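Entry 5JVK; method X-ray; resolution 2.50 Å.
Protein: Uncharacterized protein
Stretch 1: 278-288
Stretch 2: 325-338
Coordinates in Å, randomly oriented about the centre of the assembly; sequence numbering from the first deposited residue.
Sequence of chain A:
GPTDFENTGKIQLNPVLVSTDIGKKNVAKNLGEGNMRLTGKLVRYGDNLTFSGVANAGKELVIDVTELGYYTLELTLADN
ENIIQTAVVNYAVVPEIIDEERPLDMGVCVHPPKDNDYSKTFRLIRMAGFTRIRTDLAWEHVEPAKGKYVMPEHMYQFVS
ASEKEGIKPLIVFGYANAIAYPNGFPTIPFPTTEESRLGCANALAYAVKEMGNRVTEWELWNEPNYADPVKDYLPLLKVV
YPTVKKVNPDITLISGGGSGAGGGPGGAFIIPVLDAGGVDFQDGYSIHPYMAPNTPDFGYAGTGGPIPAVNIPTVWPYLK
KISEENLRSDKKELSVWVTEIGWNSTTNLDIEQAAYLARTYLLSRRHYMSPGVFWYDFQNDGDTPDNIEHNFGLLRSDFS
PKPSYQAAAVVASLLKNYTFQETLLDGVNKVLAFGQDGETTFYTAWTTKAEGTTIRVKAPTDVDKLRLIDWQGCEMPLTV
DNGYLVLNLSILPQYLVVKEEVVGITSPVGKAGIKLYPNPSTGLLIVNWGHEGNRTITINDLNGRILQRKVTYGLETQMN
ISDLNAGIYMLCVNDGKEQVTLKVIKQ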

ATOM      1  N   GLY A 278      27.847 -12.591  -4.039  1.00 36.80           N
ATOM      2  CA  GLY A 278      26.523 -13.160  -4.333  1.00 36.21           C
ATOM      3  C   GLY A 278      25.599 -12.330  -5.216  1.00 35.46           C
ATOM      4  O   GLY A 278      24.447 -12.710  -5.417  1.00 35.20           O
ATOM      5  N   VAL A 279      26.099 -11.213  -5.752  1.00 35.27           N
ATOM      6  CA  VAL A 279      25.286 -10.263  -6.534  1.00 35.60           C
ATOM      7  C   VAL A 279      24.491 -10.881  -7.701  1.00 36.53           C
ATOM      8  O   VAL A 279      23.352 -10.472  -7.951  1.00 36.38           O
ATOM      9  CB  VAL A 279      26.146  -9.072  -7.052  1.00 35.12           C
ATOM     10  CG1 VAL A 279      27.157  -9.511  -8.108  1.00 34.83           C
ATOM     11  CG2 VAL A 279      25.264  -7.949  -7.587  1.00 35.03           C
ATOM     12  N   ASP A 280      25.082 -11.861  -8.389  1.00 37.24           N
ATOM     13  CA  ASP A 280      24.467 -12.474  -9.584  1.00 37.67           C
ATOM     14  C   ASP A 280      23.272 -13.382  -9.306  1.00 37.57           C
ATOM     15  O   ASP A 280      22.492 -13.657 -10.220  1.00 37.38           O
ATOM     16  CB  ASP A 280      25.500 -13.279 -10.385  1.00 37.83           C
ATOM     17  CG  ASP A 280      26.537 -12.406 -11.050  1.00 38.38           C
ATOM     18  OD1 ASP A 280      26.160 -11.406 -11.699  1.00 38.91           O
ATOM     19  OD2 ASP A 280      27.736 -12.727 -10.937  1.00 38.85           O
ATOM     20  N   PHE A 281      23.121 -13.844  -8.065  1.00 37.59           N
ATOM     21  CA  PHE A 281      22.073 -14.815  -7.723  1.00 37.72           C
ATOM     22  C   PHE A 281      20.715 -14.192  -7.361  1.00 36.69           C
ATOM     23  O   PHE A 281      19.843 -14.875  -6.812  1.00 36.48           O
ATOM     24  CB  PHE A 281      22.589 -15.757  -6.625  1.00 38.17           C
ATOM     25  CG  PHE A 281      23.823 -16.515  -7.034  1.00 39.10           C
ATOM     26  CD1 PHE A 281      23.720 -17.668  -7.812  1.00 39.84           C
ATOM     27  CD2 PHE A 281      25.088 -16.055  -6.687  1.00 39.43           C
ATOM     28  CE1 PHE A 281      24.856 -18.361  -8.213  1.00 39.91           C
ATOM     29  CE2 PHE A 281      26.229 -16.743  -7.086  1.00 39.78           C
ATOM     30  CZ  PHE A 281      26.113 -17.898  -7.848  1.00 39.82           C
ATOM     31  N   GLN A 282      20.543 -12.899  -7.662  1.00 35.67           N
ATOM     32  CA  GLN A 282      19.237 -12.234  -7.615  1.00 34.79           C
ATOM     33  C   GLN A 282      19.051 -11.286  -8.796  1.00 33.85           C
ATOM     34  O   GLN A 282      20.019 -10.862  -9.436  1.00 33.28           O
ATOM     35  CB  GLN A 282      19.068 -11.401  -6.339  1.00 35.09           C
ATOM     36  CG  GLN A 282      19.661 -11.989  -5.072  1.00 35.26           C
ATOM     37  CD  GLN A 282      20.903 -11.273  -4.589  1.00 35.14           C
ATOM     38  OE1 GLN A 282      21.809 -10.961  -5.364  1.00 35.09           O
ATOM     39  NE2 GLN A 282      20.955 -11.014  -3.291  1.00 35.97           N
ATOM     40  N   ASP A 283      17.788 -10.967  -9.065  1.00 32.77           N
ATOM     41  CA  ASP A 283      17.412  -9.838  -9.916  1.00 32.31           C
ATOM     42  C   ASP A 283      17.136  -8.587  -9.068  1.00 30.97           C
ATOM     43  O   ASP A 283      17.257  -7.462  -9.552  1.00 30.38           O
ATOM     44  CB  ASP A 283      16.182 -10.197 -10.749  1.00 32.60           C
ATOM     45  CG  ASP A 283      16.380 -11.461 -11.568  1.00 32.73           C
ATOM     46  OD1 ASP A 283      17.459 -11.627 -12.168  1.00 32.98           O
ATOM     47  OD2 ASP A 283      15.452 -12.296 -11.605  1.00 32.91           O
ATOM     48  N   GLY A 284      16.751  -8.790  -7.809  1.00 29.83           N
ATOM     49  CA  GLY A 284      16.576  -7.695  -6.863  1.00 28.99           C
ATOM     50  C   GLY A 284      16.452  -8.203  -5.441  1.00 28.31           C
ATOM     51  O   GLY A 284      16.466  -9.415  -5.210  1.00 28.47           O
ATOM     52  N   TYR A 285      16.357  -7.276  -4.489  1.00 27.20           N
ATOM     53  CA  TYR A 285      16.107  -7.618  -3.087  1.00 26.31           C
ATOM     54  C   TYR A 285      15.011  -6.738  -2.512  1.00 25.31           C
ATOM     55  O   TYR A 285      14.644  -5.727  -3.110  1.00 24.94           O
ATOM     56  CB  TYR A 285      17.389  -7.516  -2.242  1.00 26.61           C
ATOM     57  CG  TYR A 285      17.922  -6.110  -2.022  1.00 26.53           C
ATOM     58  CD1 TYR A 285      17.625  -5.397  -0.854  1.00 26.28           C
ATOM     59  CD2 TYR A 285      18.742  -5.502  -2.971  1.00 26.49           C
ATOM     60  CE1 TYR A 285      18.120  -4.114  -0.650  1.00 26.28           C
ATOM     61  CE2 TYR A 285      19.240  -4.223  -2.772  1.00 26.76           C
ATOM     62  CZ  TYR A 285      18.926  -3.532  -1.615  1.00 26.55           C
ATOM     63  OH  TYR A 285      19.428  -2.264  -1.434  1.00 27.15           O
ATOM     64  N   SER A 286      14.490  -7.135  -1.354  1.00 24.45           N
ATOM     65  CA  SER A 286      13.408  -6.408  -0.699  1.00 23.87           C
ATOM     66  C   SER A 286      13.764  -5.946   0.712  1.00 23.42           C
ATOM     67  O   SER A 286      14.572  -6.580   1.398  1.00 23.39           O
ATOM     68  CB  SER A 286      12.137  -7.259  -0.658  1.00 23.88           C
ATOM     69  OG  SER A 286      12.339  -8.448   0.083  1.00 24.03           O
ATOM     70  N   ILE A 287      13.139  -4.841   1.124  1.00 22.58           N
ATOM     71  CA  ILE A 287      13.265  -4.297   2.479  1.00 21.94           C
ATOM     72  C   ILE A 287      11.885  -4.048   3.092  1.00 21.72           C
ATOM     73  O   ILE A 287      10.913  -3.808   2.374  1.00 21.71           O
ATOM     74  CB  ILE A 287      14.088  -2.989   2.510  1.00 21.74           C
ATOM     75  CG1 ILE A 287      13.522  -1.939   1.545  1.00 21.57           C
ATOM     76  CG2 ILE A 287      15.544  -3.279   2.175  1.00 21.77           C
ATOM     77  CD1 ILE A 287      13.918  -0.527   1.903  1.00 21.57           C
ATOM     78  N   HIS A 288      11.819  -4.101   4.421  1.00 21.43           N
ATOM     79  CA  HIS A 288      10.610  -3.795   5.187  1.00 21.22           C
ATOM     80  C   HIS A 288      10.907  -2.616   6.124  1.00 21.03           C
ATOM     81  O   HIS A 288      10.951  -2.791   7.344  1.00 21.29           O
ATOM     82  CB  HIS A 288      10.175  -5.022   6.006  1.00 21.04           C
ATOM     83  CG  HIS A 288       9.564  -6.125   5.194  1.00 21.03           C
ATOM     84  ND1 HIS A 288       8.949  -7.209   5.779  1.00 21.04           N
ATOM     85  CD2 HIS A 288       9.452  -6.308   3.857  1.00 21.04           C
ATOM     86  CE1 HIS A 288       8.502  -8.021   4.839  1.00 20.99           C
ATOM     87  NE2 HIS A 288       8.790  -7.496   3.663  1.00 21.06           N
TER
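Stretch 2 325-338: ENLRSDKKELSVWV

Two segments distant in sequence are often joined by side-chain anchors at one end and a backbone ladder at the other, and this pair is a clear example. The anchor is D280. Its carboxylate takes both hydrogen bonds that S329 can offer: S329 OG donates to D280 OD2 at 2.6 Å, and S329 N donates to D280 OD1 at 2.8 Å. The backbone of D280 contributes as well, since R328 NH2 reaches D280 O at 2.8 Å, nearly linear. R328 is steadied within its own stretch by a salt bridge from R328 NH1 to D330 OD2 (2.8 Å), and it opens the type I turn that runs to K331.

Beyond that turn, stretch 2 extends through K332 and E333 and enters a strand at S335, which runs parallel to the strand that begins at G284. The axes approach to 4.7 Å and cross at -27°. The ladder has the alternation expected of parallel strands: S335 N donates to D283 O (3.2 Å), Y285 N to S335 O (2.9 Å), W337 N to Y285 O (2.9 Å) and I287 N to W337 O (3.1 Å). Thus G284 pairs with S335, Y285 with V336 and S286 with W337, their CA atoms 4.3, 5.3 and 4.5 Å apart. A water bridges D283 O and E333 O, donating to both at 2.8 Å.

Packing follows the register. On the face bearing Y285 and I287, Y285 CE2 lies 3.7 Å from V336 CG2, while I287 CG1 lies 4.2 Å from V338 CG2. On the other face, the absence of a side chain at G284 matters: a CB there would clash with S335 OG, which accepts a hydrogen bond from W337 NE1 (2.8 Å). Nearer the anchor, L334 fills the space beside V279, with V279 CG2 3.8 Å from L334 CD1. Together the contacts bury 844 Å², summed over both stretches.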

ATOM      1  N   GLU A 325      26.268   1.315  -7.580  1.00 38.94           N
ATOM      2  CA  GLU A 325      27.712   1.088  -7.401  1.00 39.40           C
ATOM      3  C   GLU A 325      28.140  -0.386  -7.319  1.00 39.22           C
ATOM      4  O   GLU A 325      29.336  -0.676  -7.394  1.00 39.20           O
ATOM      5  CB  GLU A 325      28.210   1.841  -6.161  1.00 39.86           C
ATOM      6  CG  GLU A 325      28.184   3.354  -6.332  1.00 40.52           C
ATOM      7  CD  GLU A 325      28.691   4.114  -5.117  1.00 41.24           C
ATOM      8  OE1 GLU A 325      28.873   3.505  -4.038  1.00 41.10           O
ATOM      9  OE2 GLU A 325      28.899   5.339  -5.246  1.00 42.18           O
ATOM     10  N   ASN A 326      27.183  -1.304  -7.162  1.00 38.55           N
ATOM     11  CA  ASN A 326      27.477  -2.735  -7.036  1.00 37.76           C
ATOM     12  C   ASN A 326      26.619  -3.536  -8.011  1.00 37.13           C
ATOM     13  O   ASN A 326      25.725  -4.285  -7.611  1.00 36.88           O
ATOM     14  CB  ASN A 326      27.259  -3.210  -5.595  1.00 38.14           C
ATOM     15  CG  ASN A 326      28.157  -2.494  -4.602  1.00 38.66           C
ATOM     16  OD1 ASN A 326      29.176  -3.035  -4.171  1.00 39.73           O
ATOM     17  ND2 ASN A 326      27.789  -1.268  -4.239  1.00 38.47           N
ATOM     18  N   LEU A 327      26.925  -3.381  -9.296  1.00 36.71           N
ATOM     19  CA  LEU A 327      26.173  -4.033 -10.367  1.00 36.36           C
ATOM     20  C   LEU A 327      26.439  -5.537 -10.426  1.00 36.89           C
ATOM     21  O   LEU A 327      27.388  -6.041  -9.825  1.00 37.69           O
ATOM     22  CB  LEU A 327      26.522  -3.404 -11.719  1.00 35.98           C
ATOM     23  CG  LEU A 327      26.247  -1.909 -11.902  1.00 35.94           C
ATOM     24  CD1 LEU A 327      26.848  -1.422 -13.213  1.00 36.00           C
ATOM     25  CD2 LEU A 327      24.756  -1.610 -11.858  1.00 35.85           C
ATOM     26  N   ARG A 328      25.587  -6.244 -11.162  1.00 37.57           N
ATOM     27  CA  ARG A 328      25.782  -7.669 -11.447  1.00 38.46           C
ATOM     28  C   ARG A 328      26.884  -7.852 -12.497  1.00 38.96           C
ATOM     29  O   ARG A 328      27.352  -6.870 -13.090  1.00 38.83           O
ATOM     30  CB  ARG A 328      24.483  -8.297 -11.960  1.00 38.52           C
ATOM     31  CG  ARG A 328      23.318  -8.255 -10.982  1.00 39.02           C
ATOM     32  CD  ARG A 328      22.056  -8.795 -11.628  1.00 39.45           C
ATOM     33  NE  ARG A 328      22.076 -10.260 -11.689  1.00 40.26           N
ATOM     34  CZ  ARG A 328      21.713 -11.011 -12.733  1.00 41.13           C
ATOM     35  NH1 ARG A 328      21.290 -10.474 -13.881  1.00 42.43           N
ATOM     36  NH2 ARG A 328      21.784 -12.336 -12.630  1.00 41.06           N
ATOM     37  N   SER A 329      27.279  -9.105 -12.738  1.00 38.97           N
ATOM     38  CA  SER A 329      28.280  -9.440 -13.767  1.00 38.99           C
ATOM     39  C   SER A 329      27.841  -9.000 -15.163  1.00 39.04           C
ATOM     40  O   SER A 329      28.632  -8.427 -15.914  1.00 38.83           O
ATOM     41  CB  SER A 329      28.575 -10.941 -13.769  1.00 39.20           C
ATOM     42  OG  SER A 329      29.168 -11.335 -12.548  1.00 39.24           O
ATOM     43  N   ASP A 330      26.567  -9.238 -15.483  1.00 39.38           N
ATOM     44  CA  ASP A 330      25.958  -8.738 -16.732  1.00 39.75           C
ATOM     45  C   ASP A 330      25.607  -7.229 -16.717  1.00 39.53           C
ATOM     46  O   ASP A 330      24.915  -6.749 -17.617  1.00 38.56           O
ATOM     47  CB  ASP A 330      24.730  -9.595 -17.126  1.00 40.01           C
ATOM     48  CG  ASP A 330      23.561  -9.488 -16.139  1.00 40.28           C
ATOM     49  OD1 ASP A 330      23.629  -8.720 -15.155  1.00 40.46           O
ATOM     50  OD2 ASP A 330      22.556 -10.197 -16.355  1.00 40.02           O
ATOM     51  N   LYS A 331      26.069  -6.510 -15.687  1.00 40.39           N
ATOM     52  CA  LYS A 331      25.892  -5.062 -15.510  1.00 41.11           C
ATOM     53  C   LYS A 331      24.445  -4.584 -15.275  1.00 40.45           C
ATOM     54  O   LYS A 331      24.189  -3.377 -15.262  1.00 40.65           O
ATOM     55  CB  LYS A 331      26.550  -4.283 -16.661  1.00 42.49           C
ATOM     56  CG  LYS A 331      28.054  -4.502 -16.809  1.00 43.92           C
ATOM     57  CD  LYS A 331      28.831  -3.847 -15.672  1.00 45.73           C
ATOM     58  CE  LYS A 331      30.321  -3.738 -15.965  1.00 46.75           C
ATOM     59  NZ  LYS A 331      31.025  -5.037 -15.788  1.00 47.28           N
ATOM     60  N   LYS A 332      23.511  -5.515 -15.051  1.00 39.78           N
ATOM     61  CA  LYS A 332      22.144  -5.154 -14.699  1.00 39.29           C
ATOM     62  C   LYS A 332      22.134  -4.718 -13.240  1.00 38.21           C
ATOM     63  O   LYS A 332      22.849  -5.276 -12.404  1.00 37.21           O
ATOM     64  CB  LYS A 332      21.171  -6.323 -14.906  1.00 40.37           C
ATOM     65  CG  LYS A 332      21.072  -6.838 -16.338  1.00 41.57           C
ATOM     66  CD  LYS A 332      20.373  -5.858 -17.274  1.00 41.90           C
ATOM     67  CE  LYS A 332      20.565  -6.253 -18.732  1.00 42.42           C
ATOM     68  NZ  LYS A 332      20.122  -5.189 -19.676  1.00 42.44           N
ATOM     69  N   GLU A 333      21.325  -3.707 -12.952  1.00 37.12           N
ATOM     70  CA  GLU A 333      21.210  -3.153 -11.614  1.00 35.87           C
ATOM     71  C   GLU A 333      20.218  -3.988 -10.812  1.00 33.94           C
ATOM     72  O   GLU A 333      19.174  -4.370 -11.337  1.00 33.17           O
ATOM     73  CB  GLU A 333      20.732  -1.710 -11.723  1.00 36.72           C
ATOM     74  CG  GLU A 333      20.804  -0.925 -10.435  1.00 37.60           C
ATOM     75  CD  GLU A 333      20.683   0.563 -10.673  1.00 38.43           C
ATOM     76  OE1 GLU A 333      19.646   1.146 -10.298  1.00 39.24           O
ATOM     77  OE2 GLU A 333      21.624   1.145 -11.250  1.00 38.73           O
ATOM     78  N   LEU A 334      20.544  -4.284  -9.554  1.00 32.11           N
ATOM     79  CA  LEU A 334      19.598  -4.967  -8.670  1.00 31.29           C
ATOM     80  C   LEU A 334      18.460  -4.012  -8.299  1.00 30.46           C
ATOM     81  O   LEU A 334      18.706  -2.900  -7.822  1.00 30.69           O
ATOM     82  CB  LEU A 334      20.275  -5.472  -7.393  1.00 31.17           C
ATOM     83  CG  LEU A 334      21.290  -6.612  -7.495  1.00 31.27           C
ATOM     84  CD1 LEU A 334      21.871  -6.890  -6.115  1.00 31.35           C
ATOM     85  CD2 LEU A 334      20.662  -7.872  -8.073  1.00 31.41           C
ATOM     86  N   SER A 335      17.224  -4.445  -8.529  1.00 29.18           N
ATOM     87  CA  SER A 335      16.050  -3.656  -8.158  1.00 28.36           C
ATOM     88  C   SER A 335      15.790  -3.772  -6.651  1.00 27.76           C
ATOM     89  O   SER A 335      16.049  -4.815  -6.046  1.00 27.89           O
ATOM     90  CB  SER A 335      14.820  -4.103  -8.955  1.00 27.91           C
ATOM     91  OG  SER A 335      14.611  -5.501  -8.839  1.00 27.65           O
ATOM     92  N   VAL A 336      15.296  -2.690  -6.054  1.00 26.84           N
ATOM     93  CA  VAL A 336      14.978  -2.649  -4.627  1.00 26.35           C
ATOM     94  C   VAL A 336      13.466  -2.548  -4.477  1.00 25.96           C
ATOM     95  O   VAL A 336      12.868  -1.572  -4.916  1.00 26.18           O
ATOM     96  CB  VAL A 336      15.661  -1.454  -3.925  1.00 26.02           C
ATOM     97  CG1 VAL A 336      15.345  -1.442  -2.432  1.00 25.86           C
ATOM     98  CG2 VAL A 336      17.164  -1.502  -4.155  1.00 26.13           C
ATOM     99  N   TRP A 337      12.861  -3.553  -3.849  1.00 25.63           N
ATOM    100  CA  TRP A 337      11.409  -3.630  -3.693  1.00 25.31           C
ATOM    101  C   TRP A 337      11.014  -3.396  -2.238  1.00 24.62           C
ATOM    102  O   TRP A 337      11.450  -4.128  -1.357  1.00 24.95           O
ATOM    103  CB  TRP A 337      10.922  -4.999  -4.159  1.00 25.47           C
ATOM    104  CG  TRP A 337      11.148  -5.220  -5.620  1.00 25.95           C
ATOM    105  CD1 TRP A 337      12.324  -5.556  -6.227  1.00 26.23           C
ATOM    106  CD2 TRP A 337      10.175  -5.103  -6.665  1.00 26.20           C
ATOM    107  NE1 TRP A 337      12.143  -5.661  -7.587  1.00 26.27           N
ATOM    108  CE2 TRP A 337      10.833  -5.390  -7.882  1.00 26.26           C
ATOM    109  CE3 TRP A 337       8.810  -4.790  -6.690  1.00 26.21           C
ATOM    110  CZ2 TRP A 337      10.172  -5.373  -9.114  1.00 26.36           C
ATOM    111  CZ3 TRP A 337       8.152  -4.771  -7.918  1.00 26.35           C
ATOM    112  CH2 TRP A 337       8.836  -5.060  -9.113  1.00 26.22           C
ATOM    113  N   VAL A 338      10.191  -2.381  -1.984  1.00 23.60           N
ATOM    114  CA  VAL A 338       9.722  -2.093  -0.625  1.00 22.96           C
ATOM    115  C   VAL A 338       8.459  -2.924  -0.388  1.00 22.53           C
ATOM    116  O   VAL A 338       7.336  -2.427  -0.487  1.00 22.32           O
ATOM    117  CB  VAL A 338       9.494  -0.580  -0.411  1.00 22.81           C
ATOM    118  CG1 VAL A 338       9.124  -0.284   1.039  1.00 22.69           C
ATOM    119  CG2 VAL A 338      10.738   0.199  -0.828  1.00 22.87           C
TER
HETATM  120  O   HOH W   1      18.687  -7.104 -11.965  1.00 23.11           O